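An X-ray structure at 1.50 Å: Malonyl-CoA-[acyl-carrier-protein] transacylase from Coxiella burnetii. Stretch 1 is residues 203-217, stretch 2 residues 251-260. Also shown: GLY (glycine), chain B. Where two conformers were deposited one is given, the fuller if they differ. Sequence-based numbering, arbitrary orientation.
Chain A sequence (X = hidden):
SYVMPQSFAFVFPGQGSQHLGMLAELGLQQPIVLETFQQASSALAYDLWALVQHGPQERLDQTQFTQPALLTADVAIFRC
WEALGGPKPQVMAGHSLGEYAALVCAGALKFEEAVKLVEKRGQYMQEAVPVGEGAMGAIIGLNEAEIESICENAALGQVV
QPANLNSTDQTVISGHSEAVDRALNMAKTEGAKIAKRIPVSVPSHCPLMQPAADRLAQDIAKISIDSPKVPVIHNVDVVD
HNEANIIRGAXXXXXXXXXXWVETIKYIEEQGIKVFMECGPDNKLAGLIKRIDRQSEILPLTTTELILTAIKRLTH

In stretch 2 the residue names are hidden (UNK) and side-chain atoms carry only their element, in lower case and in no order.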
# COMPACT_ATOMS: atom_id res chain seq x y z
N PRO A 203 -4.77 -0.70 14.44
CA PRO A 203 -5.70 0.26 13.86
C PRO A 203 -4.96 1.38 13.15
O PRO A 203 -4.72 2.45 13.68
CB PRO A 203 -6.45 0.78 15.08
CG PRO A 203 -5.42 0.75 16.16
CD PRO A 203 -4.60 -0.50 15.89
N SER A 204 -4.60 1.10 11.92
CA SER A 204 -3.79 2.04 11.16
C SER A 204 -4.62 3.21 10.64
O SER A 204 -5.84 3.14 10.59
CB SER A 204 -3.07 1.31 10.03
OG SER A 204 -3.97 0.62 9.20
N HIS A 205 -3.92 4.28 10.27
CA HIS A 205 -4.52 5.43 9.64
C HIS A 205 -5.57 6.08 10.47
O HIS A 205 -6.61 6.46 9.96
CB HIS A 205 -5.07 5.04 8.27
CG HIS A 205 -4.02 4.43 7.43
ND1 HIS A 205 -2.90 5.13 7.06
CD2 HIS A 205 -3.84 3.17 6.99
CE1 HIS A 205 -2.09 4.33 6.39
NE2 HIS A 205 -2.63 3.13 6.35
N CYS A 206 -5.26 6.21 11.75
CA CYS A 206 -6.10 6.93 12.67
C CYS A 206 -5.24 7.46 13.77
O CYS A 206 -4.08 7.10 13.88
CB CYS A 206 -7.24 6.04 13.19
SG CYS A 206 -6.85 4.90 14.50
N PRO A 207 -5.79 8.32 14.63
CA PRO A 207 -4.97 8.93 15.66
C PRO A 207 -4.36 7.98 16.67
O PRO A 207 -3.40 8.34 17.35
CB PRO A 207 -5.95 9.88 16.34
CG PRO A 207 -6.87 10.24 15.28
CD PRO A 207 -7.08 9.01 14.49
N LEU A 208 -4.85 6.75 16.77
CA LEU A 208 -4.19 5.78 17.64
C LEU A 208 -2.78 5.44 17.21
O LEU A 208 -2.01 4.91 17.99
CB LEU A 208 -4.99 4.50 17.74
CG LEU A 208 -6.38 4.69 18.34
CD1 LEU A 208 -7.04 3.34 18.41
CD2 LEU A 208 -6.28 5.35 19.72
N MSE A 209 -2.43 5.76 15.97
CA MSE A 209 -1.08 5.54 15.50
C MSE A 209 -0.14 6.67 15.87
O MSE A 209 1.04 6.60 15.56
CB MSE A 209 -1.09 5.37 13.99
CG MSE A 209 -1.63 4.09 13.50
SE MSE A 209 -0.70 2.48 14.11
CE MSE A 209 -1.93 2.01 15.52
N GLN A 210 -0.62 7.72 16.56
CA GLN A 210 0.26 8.82 16.83
C GLN A 210 1.56 8.42 17.55
O GLN A 210 2.61 8.93 17.22
CB GLN A 210 -0.46 9.93 17.58
CG GLN A 210 0.36 11.20 17.69
CD GLN A 210 0.64 11.86 16.35
OE1 GLN A 210 -0.26 12.06 15.54
NE2 GLN A 210 1.91 12.21 16.12
N PRO A 211 1.51 7.48 18.50
CA PRO A 211 2.77 7.12 19.14
C PRO A 211 3.77 6.53 18.16
O PRO A 211 4.97 6.75 18.27
CB PRO A 211 2.35 6.07 20.16
CG PRO A 211 0.93 6.37 20.43
CD PRO A 211 0.35 6.87 19.17
N ALA A 212 3.27 5.76 17.20
CA ALA A 212 4.12 5.20 16.17
C ALA A 212 4.65 6.27 15.25
O ALA A 212 5.80 6.22 14.83
CB ALA A 212 3.34 4.18 15.37
N ALA A 213 3.81 7.23 14.92
CA ALA A 213 4.20 8.31 14.05
C ALA A 213 5.34 9.10 14.69
O ALA A 213 6.29 9.50 14.03
CB ALA A 213 3.04 9.20 13.76
N ASP A 214 5.23 9.34 15.99
CA ASP A 214 6.26 10.09 16.69
C ASP A 214 7.59 9.36 16.63
O ASP A 214 8.63 9.99 16.45
CB ASP A 214 5.87 10.32 18.13
CG ASP A 214 4.67 11.26 18.28
OD1 ASP A 214 4.31 11.96 17.32
OD2 ASP A 214 4.09 11.28 19.39
N ARG A 215 7.56 8.05 16.76
CA ARG A 215 8.77 7.26 16.70
C ARG A 215 9.32 7.22 15.30
O ARG A 215 10.53 7.41 15.08
CB ARG A 215 8.52 5.86 17.23
CG ARG A 215 8.20 5.86 18.70
CD ARG A 215 7.78 4.50 19.14
NE ARG A 215 8.91 3.59 19.27
CZ ARG A 215 8.82 2.28 19.50
NH1 ARG A 215 7.63 1.69 19.60
NH2 ARG A 215 9.93 1.56 19.63
N LEU A 216 8.45 6.99 14.33
CA LEU A 216 8.92 6.91 12.96
C LEU A 216 9.49 8.23 12.49
O LEU A 216 10.39 8.25 11.66
CB LEU A 216 7.81 6.43 12.04
CG LEU A 216 8.32 5.93 10.67
CD1 LEU A 216 9.20 4.69 10.83
CD2 LEU A 216 7.11 5.68 9.81
N ALA A 217 8.96 9.34 13.00
CA ALA A 217 9.44 10.64 12.57
C ALA A 217 10.91 10.80 12.88
O ALA A 217 11.63 11.43 12.14
CB ALA A 217 8.63 11.74 13.20
N UNK A 251 4.75 11.14 4.79
CA UNK A 251 4.89 9.77 5.26
C UNK A 251 4.52 9.63 6.71
O UNK A 251 3.95 8.62 7.11
c UNK A 251 8.16 8.81 3.48
c UNK A 251 6.68 9.09 3.57
c UNK A 251 5.84 7.98 2.89
c UNK A 251 6.31 9.25 5.04
N UNK A 252 4.81 10.64 7.50
CA UNK A 252 4.47 10.55 8.91
C UNK A 252 2.97 10.78 9.09
O UNK A 252 2.30 10.06 9.82
c UNK A 252 6.79 11.14 9.65
c UNK A 252 5.31 11.54 9.72
c UNK A 252 4.80 11.61 11.15
c UNK A 252 7.10 9.72 10.08
N UNK A 253 2.42 11.77 8.40
CA UNK A 253 0.99 12.03 8.49
C UNK A 253 0.16 10.86 7.99
O UNK A 253 -0.94 10.64 8.45
c UNK A 253 0.64 13.32 7.74
n UNK A 253 -2.56 17.15 6.97
c UNK A 253 -0.76 13.87 8.04
c UNK A 253 -0.99 15.21 7.30
c UNK A 253 -2.35 15.80 7.62
N UNK A 254 0.70 10.12 7.03
CA UNK A 254 0.02 8.97 6.48
C UNK A 254 -0.44 8.02 7.56
O UNK A 254 -1.47 7.40 7.42
c UNK A 254 0.34 7.15 4.71
c UNK A 254 0.97 8.23 5.52
n UNK A 254 1.31 5.74 3.04
o UNK A 254 2.11 5.58 5.10
c UNK A 254 1.34 6.09 4.29
N UNK A 255 0.35 7.90 8.63
CA UNK A 255 0.10 6.92 9.67
C UNK A 255 -1.18 7.21 10.41
O UNK A 255 -1.79 6.31 10.94
c UNK A 255 2.49 4.91 9.84
c UNK A 255 2.56 6.40 10.07
c UNK A 255 1.25 6.89 10.65
c UNK A 255 3.72 6.81 10.99
N UNK A 256 -1.54 8.48 10.49
CA UNK A 256 -2.65 8.91 11.34
C UNK A 256 -3.84 9.44 10.58
O UNK A 256 -4.82 9.87 11.20
c UNK A 256 -2.18 9.93 12.39
c UNK A 256 -1.22 9.28 13.35
c UNK A 256 -1.54 11.16 11.73
N UNK A 257 -3.78 9.41 9.25
CA UNK A 257 -4.83 9.95 8.42
C UNK A 257 -5.24 8.92 7.39
O UNK A 257 -4.48 8.01 7.09
c UNK A 257 -5.55 12.71 9.34
n UNK A 257 -7.00 15.92 8.32
n UNK A 257 -6.23 13.78 8.61
n UNK A 257 -5.90 15.36 10.26
c UNK A 257 -4.35 11.23 7.75
c UNK A 257 -4.21 12.37 8.71
c UNK A 257 -6.37 15.02 9.06
N UNK A 258 -6.43 9.08 6.82
CA UNK A 258 -6.89 8.06 5.90
C UNK A 258 -6.11 8.00 4.62
O UNK A 258 -5.60 9.01 4.14
c UNK A 258 -8.49 9.73 6.12
c UNK A 258 -7.48 10.05 7.14
c UNK A 258 -8.33 8.45 5.60
N UNK A 259 -6.05 6.80 4.07
CA UNK A 259 -5.48 6.57 2.76
C UNK A 259 -6.55 6.94 1.74
O UNK A 259 -7.58 6.28 1.61
c UNK A 259 -5.08 5.11 2.59
c UNK A 259 -4.00 4.77 3.58
c UNK A 259 -4.63 4.80 1.17
N UNK A 260 -6.27 7.98 0.96
CA UNK A 260 -7.24 8.51 0.03
C UNK A 260 -7.07 7.85 -1.32
O UNK A 260 -6.70 8.49 -2.31
n UNK A 260 -7.74 12.91 0.56
n UNK A 260 -8.24 14.97 -0.32
c UNK A 260 -7.47 10.63 1.31
c UNK A 260 -7.00 12.02 1.43
n UNK A 260 -6.53 14.80 1.17
c UNK A 260 -7.13 10.03 -0.02
c UNK A 260 -7.50 14.23 0.47
N GLY B . -3.16 -0.40 6.30
CA GLY B . -1.84 -1.08 6.18
C GLY B . -0.68 -0.22 6.64
O GLY B . 0.50 -0.41 6.27
OXT GLY B . -0.90 0.71 7.39

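Position 251 carries four carbons, forked at the second, and lies on the helix that enters the stretch; its side chain makes no contact with stretch 1. The fork identifies Leu-251. At position 252 four carbons fork at the first, one arm being two carbons long. The tip of that arm is 3.5 Å from Ala-217 N and 3.9 Å from Leu-216 CB, while the short arm lies 4.0 Å from Ala-213 CB. Branching at CB with unequal arms defines Ile-252.

Position 253 has four carbons in a row ending in nitrogen, in an extended chain whose CA-to-CB bond points away from stretch 1: Lys-253. Position 254 has three carbons, the third bearing one oxygen and one nitrogen. Its backbone O accepts a hydrogen bond from His-205 ND1 at 2.7 Å, and its second side-chain carbon lies 4.1 Å from His-205 CE1. The terminal amide on a three-carbon chain makes it Gln-254.

Position 255 again shows four carbons forked at the second. Although CA-to-CB points away, one terminal carbon reaches 3.4 Å from Ala-213 CA and 3.8 Å from Leu-216 CD2. This is Leu-255, whose O also receives a weak hydrogen bond from His-205 N (3.0 Å). At position 256 a single carbon carries two others, and one of these sits 3.6 Å from Gln-210 N and 4.0 Å from Met-209 CB (selenomethionine); the residue is Val-256.

Position 257 bears three carbons, a nitrogen, then a carbon with two more nitrogens, ending in a guanidinium; CA-to-CB points away from stretch 1. It is Arg-257, and its backbone O takes a weak hydrogen bond from His-205 ND1 (3.3 Å). Three carbons closing a ring onto the backbone N at position 258 give Pro-258. Position 259 has one carbon carrying two; one of them lies over a face of the His-205 ring, 3.4 Å from CE1. One carbon carrying two identifies Val-259. Position 260 repeats the three-carbon chain and guanidinium, out of reach of stretch 1, and is Arg-260.

Along the helix of stretch 1, Ala-213 offers a small surface on which Ile-252, Leu-255 and Val-256 converge, its CB lying 3.7 Å from Leu-255 CD1. At the preceding turn, His-205 is fixed by backbone carbonyls near its ring edge and by a CH-pi contact from Val-259 CG2, 3.5 Å from the ring centroid. His-205 NE2 lies 3.2 Å from OXT of the bound glycine.

Stretch 2 (251-260) LIKQLVRPVR
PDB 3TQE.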